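Local atomic coordinates of prolyl-tRNA synthetase (PDB entry 3IAL), a protein that probably catalyses the ATP-dependent attachment of L-proline to tRNA(Pro), releasing AMP and diphosphate, and is seen here with bound prolyl-adenylate. Residues L117-T122 with T150-E155; G219-E224 with G245-S250; L364-G369 with C378-R383. One frame throughout, in Å; residues are numbered along the deposited sequence.

Interaction 1 of 3, residues L117-T122 with T150-E155; sequences LALRPT and TIFRHE. With PR8 (5'-O-[(R)-hydroxy{[(2S)-pyrrolidin-2-ylcarbonyl]oxy}phosphoryl]adenosine), chain H.
P121 and F152 are the closest backbone pair, with CA atoms 4.7 Å apart, where the chain leaving strand 111-119 crosses the end of strand 143-152 at 96°. One backbone hydrogen bond joins the segments, F152 N to R120 O at 2.8 Å. A water is also hydrogen-bonded to both L119 O and F152 O. The L119 side chain lies over one face of the F152 ring. Its CD1 is 4.0 Å from the ring centroid, a CH-pi contact, while R120 O sits at the ring edge. The R120 chain is extended from CG to NE, and NE donates to T150 O at 3.0 Å. The same guanidinium reaches F79 O through NH1. R153 grips P121 O side-on with NE (2.9 Å) and NH2 (3.1 Å). The oxygen lies in the guanidinium plane, and both donors come from the same face of its carbonyl. A bend at chi2 (-88°) brings the R153 guanidinium to this oxygen. I151 CD1 comes close to the same oxygen. T122 OG1 is anti to its backbone N and accepts a hydrogen bond from the prolyl nitrogen of the adenylate at 2.8 Å. T122 OG1 is also hydrogen-bonded to E124 OE1. R153 lines the same pocket, on the adenine side. The sequence FRHE matches motif 2 of class II synthetases, and T122 begins the TSE loop. The double grip on P121 O fixes the R153 guanidinium at the pocket wall and ties it to the loop that reads the proline amine.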
loop_
_atom_site.group_PDB
_atom_site.type_symbol
_atom_site.label_atom_id
_atom_site.label_comp_id
_atom_site.label_asym_id
_atom_site.label_seq_id
_atom_site.Cartn_x
_atom_site.Cartn_y
_atom_site.Cartn_z
ATOM N N LEU B 117 22.034 -4.340 -12.301
ATOM C CA LEU B 117 20.619 -4.434 -11.942
ATOM C C LEU B 117 19.833 -3.293 -12.545
ATOM O O LEU B 117 20.179 -2.127 -12.356
ATOM C CB LEU B 117 20.444 -4.399 -10.424
ATOM C CG LEU B 117 21.148 -5.494 -9.616
ATOM C CD1 LEU B 117 20.902 -5.253 -8.145
ATOM C CD2 LEU B 117 20.663 -6.866 -10.036
ATOM N N ALA B 118 18.773 -3.622 -13.272
ATOM C CA ALA B 118 17.884 -2.605 -13.815
ATOM C C ALA B 118 16.788 -2.296 -12.806
ATOM O O ALA B 118 16.264 -3.197 -12.152
ATOM C CB ALA B 118 17.281 -3.067 -15.127
ATOM N N LEU B 119 16.451 -1.020 -12.659
ATOM C CA LEU B 119 15.240 -0.659 -11.946
ATOM C C LEU B 119 14.081 -1.034 -12.873
ATOM O O LEU B 119 14.098 -0.678 -14.050
ATOM C CB LEU B 119 15.208 0.833 -11.633
ATOM C CG LEU B 119 16.369 1.409 -10.816
ATOM C CD1 LEU B 119 16.067 2.859 -10.481
ATOM C CD2 LEU B 119 16.622 0.600 -9.545
ATOM N N ARG B 120 13.104 -1.769 -12.353
ATOM C CA ARG B 120 11.990 -2.270 -13.163
ATOM C C ARG B 120 11.264 -1.176 -13.966
ATOM O O ARG B 120 10.762 -0.220 -13.395
ATOM C CB ARG B 120 10.980 -3.026 -12.289
ATOM C CG ARG B 120 10.427 -2.230 -11.131
ATOM C CD ARG B 120 9.475 -3.077 -10.309
ATOM N NE ARG B 120 9.184 -2.386 -9.062
ATOM C CZ ARG B 120 8.950 -2.966 -7.892
ATOM N NH1 ARG B 120 8.943 -4.287 -7.746
ATOM N NH2 ARG B 120 8.736 -2.191 -6.845
ATOM N N PRO B 121 11.248 -1.294 -15.298
ATOM C CA PRO B 121 10.356 -0.441 -16.098
ATOM C C PRO B 121 8.947 -1.016 -16.193
ATOM O O PRO B 121 7.996 -0.311 -16.519
ATOM C CB PRO B 121 11.019 -0.452 -17.470
ATOM C CG PRO B 121 11.686 -1.780 -17.551
ATOM C CD PRO B 121 12.198 -2.038 -16.148
ATOM N N THR B 122 8.860 -2.312 -15.934
ATOM C CA THR B 122 7.634 -3.089 -15.928
ATOM C C THR B 122 8.188 -4.467 -15.570
ATOM O O THR B 122 9.385 -4.718 -15.769
ATOM C CB THR B 122 6.902 -3.082 -17.298
ATOM O OG1 THR B 122 5.740 -3.920 -17.223
ATOM C CG2 THR B 122 7.832 -3.560 -18.415
ATOM N N THR B 150 6.113 1.163 -7.647
ATOM C CA THR B 150 6.555 2.119 -8.644
ATOM C C THR B 150 7.437 1.406 -9.661
ATOM O O THR B 150 8.109 0.411 -9.331
ATOM C CB THR B 150 7.252 3.347 -8.018
ATOM O OG1 THR B 150 8.579 3.020 -7.582
ATOM C CG2 THR B 150 6.440 3.874 -6.848
ATOM N N ILE B 151 7.376 1.889 -10.901
ATOM C CA ILE B 151 8.268 1.463 -11.978
ATOM C C ILE B 151 9.053 2.690 -12.437
ATOM O O ILE B 151 8.742 3.819 -12.021
ATOM C CB ILE B 151 7.496 0.833 -13.162
ATOM C CG1 ILE B 151 6.339 1.738 -13.615
ATOM C CG2 ILE B 151 6.980 -0.560 -12.778
ATOM C CD1 ILE B 151 5.859 1.447 -15.050
ATOM N N PHE B 152 10.059 2.471 -13.285
ATOM C CA PHE B 152 11.017 3.520 -13.655
ATOM C C PHE B 152 11.251 3.586 -15.170
ATOM O O PHE B 152 11.564 2.577 -15.792
ATOM C CB PHE B 152 12.349 3.291 -12.929
ATOM C CG PHE B 152 12.232 3.309 -11.423
ATOM C CD1 PHE B 152 12.509 4.468 -10.704
ATOM C CD2 PHE B 152 11.845 2.172 -10.730
ATOM C CE1 PHE B 152 12.402 4.491 -9.323
ATOM C CE2 PHE B 152 11.731 2.184 -9.332
ATOM C CZ PHE B 152 12.008 3.343 -8.631
ATOM N N ARG B 153 11.089 4.777 -15.752
ATOM C CA ARG B 153 11.262 4.989 -17.191
ATOM C C ARG B 153 12.162 6.195 -17.437
ATOM O O ARG B 153 11.730 7.339 -17.281
ATOM C CB ARG B 153 9.909 5.235 -17.870
ATOM C CG ARG B 153 8.847 4.174 -17.637
ATOM C CD ARG B 153 8.908 3.065 -18.641
ATOM N NE ARG B 153 7.940 2.009 -18.336
ATOM C CZ ARG B 153 6.740 1.855 -18.897
ATOM N NH1 ARG B 153 6.293 2.685 -19.832
ATOM N NH2 ARG B 153 5.973 0.838 -18.518
ATOM N N HIS B 154 13.402 5.941 -17.841
ATOM C CA HIS B 154 14.396 7.001 -18.029
ATOM C C HIS B 154 14.114 7.958 -19.184
ATOM O O HIS B 154 14.336 9.159 -19.045
ATOM C CB HIS B 154 15.792 6.410 -18.237
ATOM C CG HIS B 154 16.766 7.377 -18.827
ATOM N ND1 HIS B 154 17.295 8.430 -18.113
ATOM C CD2 HIS B 154 17.299 7.461 -20.069
ATOM C CE1 HIS B 154 18.112 9.119 -18.888
ATOM N NE2 HIS B 154 18.138 8.548 -20.079
ATOM N N GLU B 155 13.663 7.439 -20.323
ATOM C CA GLU B 155 13.601 8.251 -21.544
ATOM C C GLU B 155 12.398 9.196 -21.575
ATOM O O GLU B 155 12.297 10.044 -22.466
ATOM C CB GLU B 155 13.621 7.372 -22.806
ATOM C CG GLU B 155 14.000 8.146 -24.081
ATOM C CD GLU B 155 14.337 7.251 -25.261
ATOM O OE1 GLU B 155 13.421 6.589 -25.798
ATOM O OE2 GLU B 155 15.518 7.228 -25.666
HETATM C C PR8 H . 2.049 -2.559 -19.275
HETATM N N PR8 H . 3.099 -4.347 -18.035
HETATM O O PR8 H . 3.042 -1.910 -18.940
HETATM P P PR8 H . 1.136 -0.532 -20.386
HETATM N N1 PR8 H . 3.637 8.046 -16.573
HETATM C C2 PR8 H . 2.498 7.700 -15.983
HETATM N N3 PR8 H . 1.827 6.599 -16.328
HETATM C C4 PR8 H . 2.272 5.792 -17.290
HETATM C C5 PR8 H . 3.457 6.127 -17.937
HETATM C C6 PR8 H . 4.144 7.278 -17.557
HETATM N N6 PR8 H . 5.286 7.609 -18.161
HETATM N N7 PR8 H . 3.695 5.187 -18.843
HETATM C C8 PR8 H . 2.705 4.295 -18.777
HETATM N N9 PR8 H . 1.825 4.660 -17.835
HETATM C CA PR8 H . 1.894 -4.006 -18.810
HETATM C CB PR8 H . 0.714 -4.094 -17.856
HETATM C CD PR8 H . 2.658 -4.936 -16.776
HETATM C CG PR8 H . 1.360 -4.178 -16.466
HETATM C "C1'" PR8 H . 0.583 3.899 -17.486
HETATM O O10 PR8 H . 1.040 -2.112 -20.071
HETATM O O1P PR8 H . 2.229 -0.186 -21.330
HETATM C "C2'" PR8 H . -0.470 3.929 -18.620
HETATM O "O2'" PR8 H . -1.785 4.081 -18.064
HETATM O O2P PR8 H . -0.292 -0.147 -21.013
HETATM C "C3'" PR8 H . -0.381 2.535 -19.195
HETATM O "O3'" PR8 H . -1.609 2.183 -19.838
HETATM C "C4'" PR8 H . -0.237 1.786 -17.883
HETATM O "O4'" PR8 H . 0.882 2.481 -17.287
HETATM C "C5'" PR8 H . 0.057 0.330 -18.171
HETATM O "O5'" PR8 H . 1.222 0.215 -18.965
HETATM O O HOH W 1 14.416 1.569 -15.236
#

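Interaction 2 of 3, residues G219-E224 with G245-S250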
loop_
_atom_site.group_PDB
_atom_site.type_symbol
_atom_site.label_atom_id
_atom_site.label_comp_id
_atom_site.label_asym_id
_atom_site.label_seq_id
_atom_site.Cartn_x
_atom_site.Cartn_y
_atom_site.Cartn_z
ATOM N N GLY B 219 6.195 -7.394 -26.910
ATOM C CA GLY B 219 6.094 -8.790 -26.503
ATOM C C GLY B 219 4.680 -9.347 -26.558
ATOM O O GLY B 219 4.501 -10.560 -26.662
ATOM N N ALA B 220 3.676 -8.471 -26.490
ATOM C CA ALA B 220 2.277 -8.896 -26.520
ATOM C C ALA B 220 1.878 -9.496 -27.866
ATOM O O ALA B 220 2.425 -9.126 -28.899
ATOM C CB ALA B 220 1.358 -7.725 -26.192
ATOM N N ASP B 221 0.921 -10.424 -27.830
ATOM C CA ASP B 221 0.217 -10.889 -29.026
ATOM C C ASP B 221 -0.843 -9.879 -29.481
ATOM O O ASP B 221 -1.080 -9.729 -30.673
ATOM C CB ASP B 221 -0.474 -12.236 -28.767
ATOM C CG ASP B 221 0.451 -13.438 -28.961
ATOM O OD1 ASP B 221 1.651 -13.266 -29.301
ATOM O OD2 ASP B 221 -0.053 -14.570 -28.779
ATOM N N TYR B 222 -1.530 -9.250 -28.533
ATOM C CA TYR B 222 -2.356 -8.077 -28.828
ATOM C C TYR B 222 -2.578 -7.280 -27.552
ATOM O O TYR B 222 -2.369 -7.788 -26.442
ATOM C CB TYR B 222 -3.693 -8.437 -29.499
ATOM C CG TYR B 222 -4.631 -9.303 -28.670
ATOM C CD1 TYR B 222 -4.553 -10.691 -28.719
ATOM C CD2 TYR B 222 -5.600 -8.733 -27.857
ATOM C CE1 TYR B 222 -5.402 -11.483 -27.974
ATOM C CE2 TYR B 222 -6.468 -9.525 -27.109
ATOM C CZ TYR B 222 -6.358 -10.898 -27.170
ATOM O OH TYR B 222 -7.199 -11.697 -26.427
ATOM N N SER B 223 -2.977 -6.024 -27.730
ATOM C CA SER B 223 -3.102 -5.076 -26.632
ATOM C C SER B 223 -4.430 -4.346 -26.711
ATOM O O SER B 223 -4.839 -3.890 -27.785
ATOM C CB SER B 223 -1.944 -4.073 -26.667
ATOM O OG SER B 223 -0.741 -4.674 -26.217
ATOM N N GLU B 224 -5.110 -4.282 -25.571
ATOM C CA GLU B 224 -6.351 -3.548 -25.425
ATOM C C GLU B 224 -6.140 -2.407 -24.436
ATOM O O GLU B 224 -5.394 -2.553 -23.463
ATOM C CB GLU B 224 -7.449 -4.476 -24.928
ATOM C CG GLU B 224 -7.717 -5.631 -25.865
ATOM C CD GLU B 224 -8.822 -6.545 -25.377
ATOM O OE1 GLU B 224 -9.310 -6.355 -24.246
ATOM O OE2 GLU B 224 -9.198 -7.468 -26.129
ATOM N N GLY B 245 0.104 -14.178 -25.032
ATOM C CA GLY B 245 0.173 -15.473 -25.688
ATOM C C GLY B 245 1.084 -16.428 -24.945
ATOM O O GLY B 245 1.086 -16.474 -23.709
ATOM N N GLN B 246 1.866 -17.185 -25.707
ATOM C CA GLN B 246 2.809 -18.150 -25.153
ATOM C C GLN B 246 4.266 -17.716 -25.329
ATOM O O GLN B 246 5.176 -18.436 -24.921
ATOM C CB GLN B 246 2.582 -19.512 -25.806
ATOM C CG GLN B 246 1.305 -20.184 -25.357
ATOM C CD GLN B 246 0.901 -21.339 -26.257
ATOM O OE1 GLN B 246 0.756 -21.173 -27.469
ATOM N NE2 GLN B 246 0.694 -22.516 -25.661
ATOM N N ARG B 247 4.481 -16.532 -25.901
ATOM C CA ARG B 247 5.826 -16.045 -26.239
ATOM C C ARG B 247 6.769 -15.983 -25.045
ATOM O O ARG B 247 7.893 -16.494 -25.106
ATOM C CB ARG B 247 5.750 -14.660 -26.903
ATOM C CG ARG B 247 5.352 -14.699 -28.375
ATOM C CD ARG B 247 4.800 -13.353 -28.875
ATOM N NE ARG B 247 5.787 -12.269 -28.841
ATOM C CZ ARG B 247 6.792 -12.116 -29.705
ATOM N NH1 ARG B 247 7.617 -11.083 -29.569
ATOM N NH2 ARG B 247 6.994 -12.984 -30.697
ATOM N N PHE B 248 6.315 -15.348 -23.969
ATOM C CA PHE B 248 7.107 -15.230 -22.742
ATOM C C PHE B 248 7.304 -16.583 -22.049
ATOM O O PHE B 248 8.350 -16.824 -21.438
ATOM C CB PHE B 248 6.459 -14.236 -21.769
ATOM C CG PHE B 248 6.763 -12.788 -22.066
ATOM C CD1 PHE B 248 7.900 -12.186 -21.551
ATOM C CD2 PHE B 248 5.905 -12.026 -22.831
ATOM C CE1 PHE B 248 8.182 -10.856 -21.801
ATOM C CE2 PHE B 248 6.172 -10.701 -23.087
ATOM C CZ PHE B 248 7.306 -10.109 -22.564
ATOM N N SER B 249 6.309 -17.464 -22.145
ATOM C CA SER B 249 6.399 -18.796 -21.551
ATOM C C SER B 249 7.500 -19.627 -22.198
ATOM O O SER B 249 8.188 -20.406 -21.526
ATOM C CB SER B 249 5.067 -19.539 -21.683
ATOM O OG SER B 249 4.019 -18.835 -21.050
ATOM N N SER B 250 7.653 -19.479 -23.509
ATOM C CA SER B 250 8.752 -20.138 -24.222
ATOM C C SER B 250 10.089 -19.512 -23.845
ATOM O O SER B 250 11.054 -20.212 -23.579
ATOM C CB SER B 250 8.555 -20.037 -25.733
ATOM O OG SER B 250 9.595 -20.728 -26.404
#
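G219 meets both R247 and F248. Its carbonyl O accepts a hydrogen bond from R247 NE at 3.1 Å. The oxygen lies in the guanidinium plane, but NE stands above the carbonyl plane. R247 reaches it with a chain bent at chi3 (64°). A CB on G219 would clash with F248 CE2, and at this backbone conformation (phi 107°) it would in any case be jammed against the preceding carbonyl O. The ring therefore comes up to the bare backbone, with F248 CE2 3.9 Å from G219 CA. Helix 92-98 contributes a partner to each of the two side chains: D93 makes a salt bridge to R247 NH1, and H94 meets F248 edge-to-face. D221 comes next. Its carboxylate spans the start of the second segment. OD2 lies 3.2 Å from G245 CA; G245 has a positive phi and no CB to block this approach. OD1 lies 3.2 Å from R247 CD. D221 OD1 to R247 NE is 4.3 Å, too long for a salt bridge, and the two flat groups are turned 45° apart. Strands 222-229 and 235-245 form an antiparallel hairpin in the sheet of the class II catalytic core. D221 and Y222 both face N243, which makes a classic beta bulge where this hairpin's first strand begins. Further on, S223 OG bonds H242 ND1, and H242 NE2 is hydrogen-bonded to the prolyl-adenylate, so S223 is a second-shell residue of that site.

Interaction 3 of 3, residues L364-G369 with C378-R383; sequences LRIEVG and CIVVPR
R365 and V381 form a hydrogen-bonded antiparallel pair, with R365 N to V381 O at 3.1 Å and V381 N to R365 O at 2.9 Å. E367 and I379 pair the same way. E367 N donates to I379 O at 2.7 Å. I379 N donates to E367 O at 3.0 Å. Between these pairs I366 lies opposite V380. On the face carrying R365, E367, I379 and V381, the R365 side chain runs beside V381, and V381 CG1 sits over one face of the R365 guanidinium. R365 NE makes a salt bridge to E367 OE2 at 2.9 Å, in the guanidinium plane and on the anti lone pair. This bond holds the guanidinium across the valine. On the other face L364 CD2 packs on P382 CB at 3.8 Å. I366 CG2 meets C378 SG at 3.6 Å. SG lies between the backbone N and the carbonyl carbon (chi1 66°), which turns it to I366. The apolar face is covered by helices: L364 touches helix 416-438, and I366 and V368 touch helix 315-334. Strand 302-307 flanks 364-369 in parallel, strand 391-394 pairs beyond 377-382, and helix 370-374, with G369 at its N-cap position, links the two strands in this mixed sheet of the anticodon-binding domain.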
loop_
_atom_site.group_PDB
_atom_site.type_symbol
_atom_site.label_atom_id
_atom_site.label_comp_id
_atom_site.label_asym_id
_atom_site.label_seq_id
_atom_site.Cartn_x
_atom_site.Cartn_y
_atom_site.Cartn_z
ATOM N N LEU B 364 -19.004 18.011 -0.282
ATOM C CA LEU B 364 -20.105 18.667 0.417
ATOM C C LEU B 364 -19.603 19.544 1.556
ATOM O O LEU B 364 -18.703 19.155 2.302
ATOM C CB LEU B 364 -21.062 17.617 0.988
ATOM C CG LEU B 364 -21.884 16.778 0.012
ATOM C CD1 LEU B 364 -22.544 15.603 0.737
ATOM C CD2 LEU B 364 -22.925 17.628 -0.684
ATOM N N ARG B 365 -20.181 20.730 1.691
ATOM C CA ARG B 365 -20.074 21.464 2.951
ATOM C C ARG B 365 -21.443 21.630 3.582
ATOM O O ARG B 365 -22.451 21.824 2.893
ATOM C CB ARG B 365 -19.389 22.824 2.794
ATOM C CG ARG B 365 -20.216 23.884 2.117
ATOM C CD ARG B 365 -19.624 25.262 2.305
ATOM N NE ARG B 365 -20.377 26.232 1.523
ATOM C CZ ARG B 365 -20.236 26.414 0.212
ATOM N NH1 ARG B 365 -19.346 25.705 -0.480
ATOM N NH2 ARG B 365 -20.983 27.319 -0.409
ATOM N N ILE B 366 -21.459 21.540 4.903
ATOM C CA ILE B 366 -22.633 21.803 5.683
ATOM C C ILE B 366 -22.336 23.059 6.504
ATOM O O ILE B 366 -21.288 23.148 7.138
ATOM C CB ILE B 366 -22.960 20.627 6.628
ATOM C CG1 ILE B 366 -23.114 19.319 5.844
ATOM C CG2 ILE B 366 -24.237 20.914 7.428
ATOM C CD1 ILE B 366 -23.336 18.099 6.725
ATOM N N GLU B 367 -23.248 24.027 6.475
ATOM C CA GLU B 367 -23.125 25.225 7.288
ATOM C C GLU B 367 -24.177 25.155 8.384
ATOM O O GLU B 367 -25.341 24.892 8.113
ATOM C CB GLU B 367 -23.317 26.479 6.440
ATOM C CG GLU B 367 -22.265 26.636 5.343
ATOM C CD GLU B 367 -22.500 27.840 4.444
ATOM O OE1 GLU B 367 -23.306 28.716 4.804
ATOM O OE2 GLU B 367 -21.861 27.912 3.375
ATOM N N VAL B 368 -23.740 25.367 9.620
ATOM C CA VAL B 368 -24.601 25.345 10.786
ATOM C C VAL B 368 -24.335 26.619 11.577
ATOM O O VAL B 368 -23.194 26.887 11.951
ATOM C CB VAL B 368 -24.284 24.128 11.677
ATOM C CG1 VAL B 368 -25.252 24.057 12.846
ATOM C CG2 VAL B 368 -24.305 22.825 10.858
ATOM N N GLY B 369 -25.382 27.410 11.804
ATOM C CA GLY B 369 -25.285 28.635 12.592
ATOM C C GLY B 369 -26.429 28.770 13.583
ATOM O O GLY B 369 -27.378 27.987 13.565
ATOM N N CYS B 378 -29.938 23.083 8.594
ATOM C CA CYS B 378 -28.573 23.409 8.196
ATOM C C CYS B 378 -28.518 23.533 6.672
ATOM O O CYS B 378 -29.443 23.127 5.976
ATOM C CB CYS B 378 -27.584 22.351 8.684
ATOM S SG CYS B 378 -27.795 20.744 7.917
ATOM N N ILE B 379 -27.433 24.107 6.166
ATOM C CA ILE B 379 -27.275 24.331 4.740
ATOM C C ILE B 379 -26.238 23.354 4.205
ATOM O O ILE B 379 -25.119 23.293 4.719
ATOM C CB ILE B 379 -26.848 25.781 4.447
ATOM C CG1 ILE B 379 -27.894 26.755 5.000
ATOM C CG2 ILE B 379 -26.669 26.008 2.960
ATOM C CD1 ILE B 379 -27.703 27.081 6.479
ATOM N N VAL B 380 -26.631 22.588 3.188
ATOM C CA VAL B 380 -25.775 21.596 2.559
ATOM C C VAL B 380 -25.558 21.983 1.096
ATOM O O VAL B 380 -26.513 22.139 0.343
ATOM C CB VAL B 380 -26.391 20.181 2.652
ATOM C CG1 VAL B 380 -25.469 19.153 2.026
ATOM C CG2 VAL B 380 -26.681 19.817 4.103
ATOM N N VAL B 381 -24.293 22.136 0.708
ATOM C CA VAL B 381 -23.927 22.647 -0.611
ATOM C C VAL B 381 -22.977 21.665 -1.294
ATOM O O VAL B 381 -21.862 21.473 -0.818
ATOM C CB VAL B 381 -23.232 24.022 -0.490
ATOM C CG1 VAL B 381 -22.897 24.595 -1.876
ATOM C CG2 VAL B 381 -24.110 25.005 0.316
ATOM N N PRO B 382 -23.422 21.017 -2.390
ATOM C CA PRO B 382 -22.508 20.156 -3.143
ATOM C C PRO B 382 -21.541 20.976 -3.992
ATOM O O PRO B 382 -21.869 22.089 -4.402
ATOM C CB PRO B 382 -23.439 19.316 -4.040
ATOM C CG PRO B 382 -24.828 19.679 -3.660
ATOM C CD PRO B 382 -24.777 20.991 -2.958
ATOM N N ARG B 383 -20.374 20.408 -4.259
ATOM C CA ARG B 383 -19.268 21.127 -4.890
ATOM C C ARG B 383 -19.498 21.478 -6.366
ATOM O O ARG B 383 -19.059 22.528 -6.823
ATOM C CB ARG B 383 -17.975 20.299 -4.746
ATOM C CG ARG B 383 -16.762 20.839 -5.476
ATOM C CD ARG B 383 -16.382 22.248 -5.032
ATOM N NE ARG B 383 -15.217 22.715 -5.770
ATOM C CZ ARG B 383 -15.242 23.262 -6.986
ATOM N NH1 ARG B 383 -16.390 23.453 -7.642
ATOM N NH2 ARG B 383 -14.097 23.628 -7.554
#

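How the interactions relate
The three contacts follow one another along the chain. Interactions 1 and 2 both lie in the class II catalytic core. Their centres are about 20 Å apart and their nearest atoms about 8 Å apart, without touching. Both reach the sheet that carries the prolyl-adenylate: interaction 1 through strand 143-152, interaction 2 through strand 222-229. Interaction 1 touches the ligand directly, whereas the F248 side chain of interaction 2 stays about 8 Å from it. Interaction 3 sits in the anticodon-binding domain, across the centre of the chain, with its own sheet. Its centre is about 46 Å from that of interaction 1 and about 53 Å from that of interaction 2. Proline activation and tRNA recognition, as expected for the family, would thus fall to separate, distant domains.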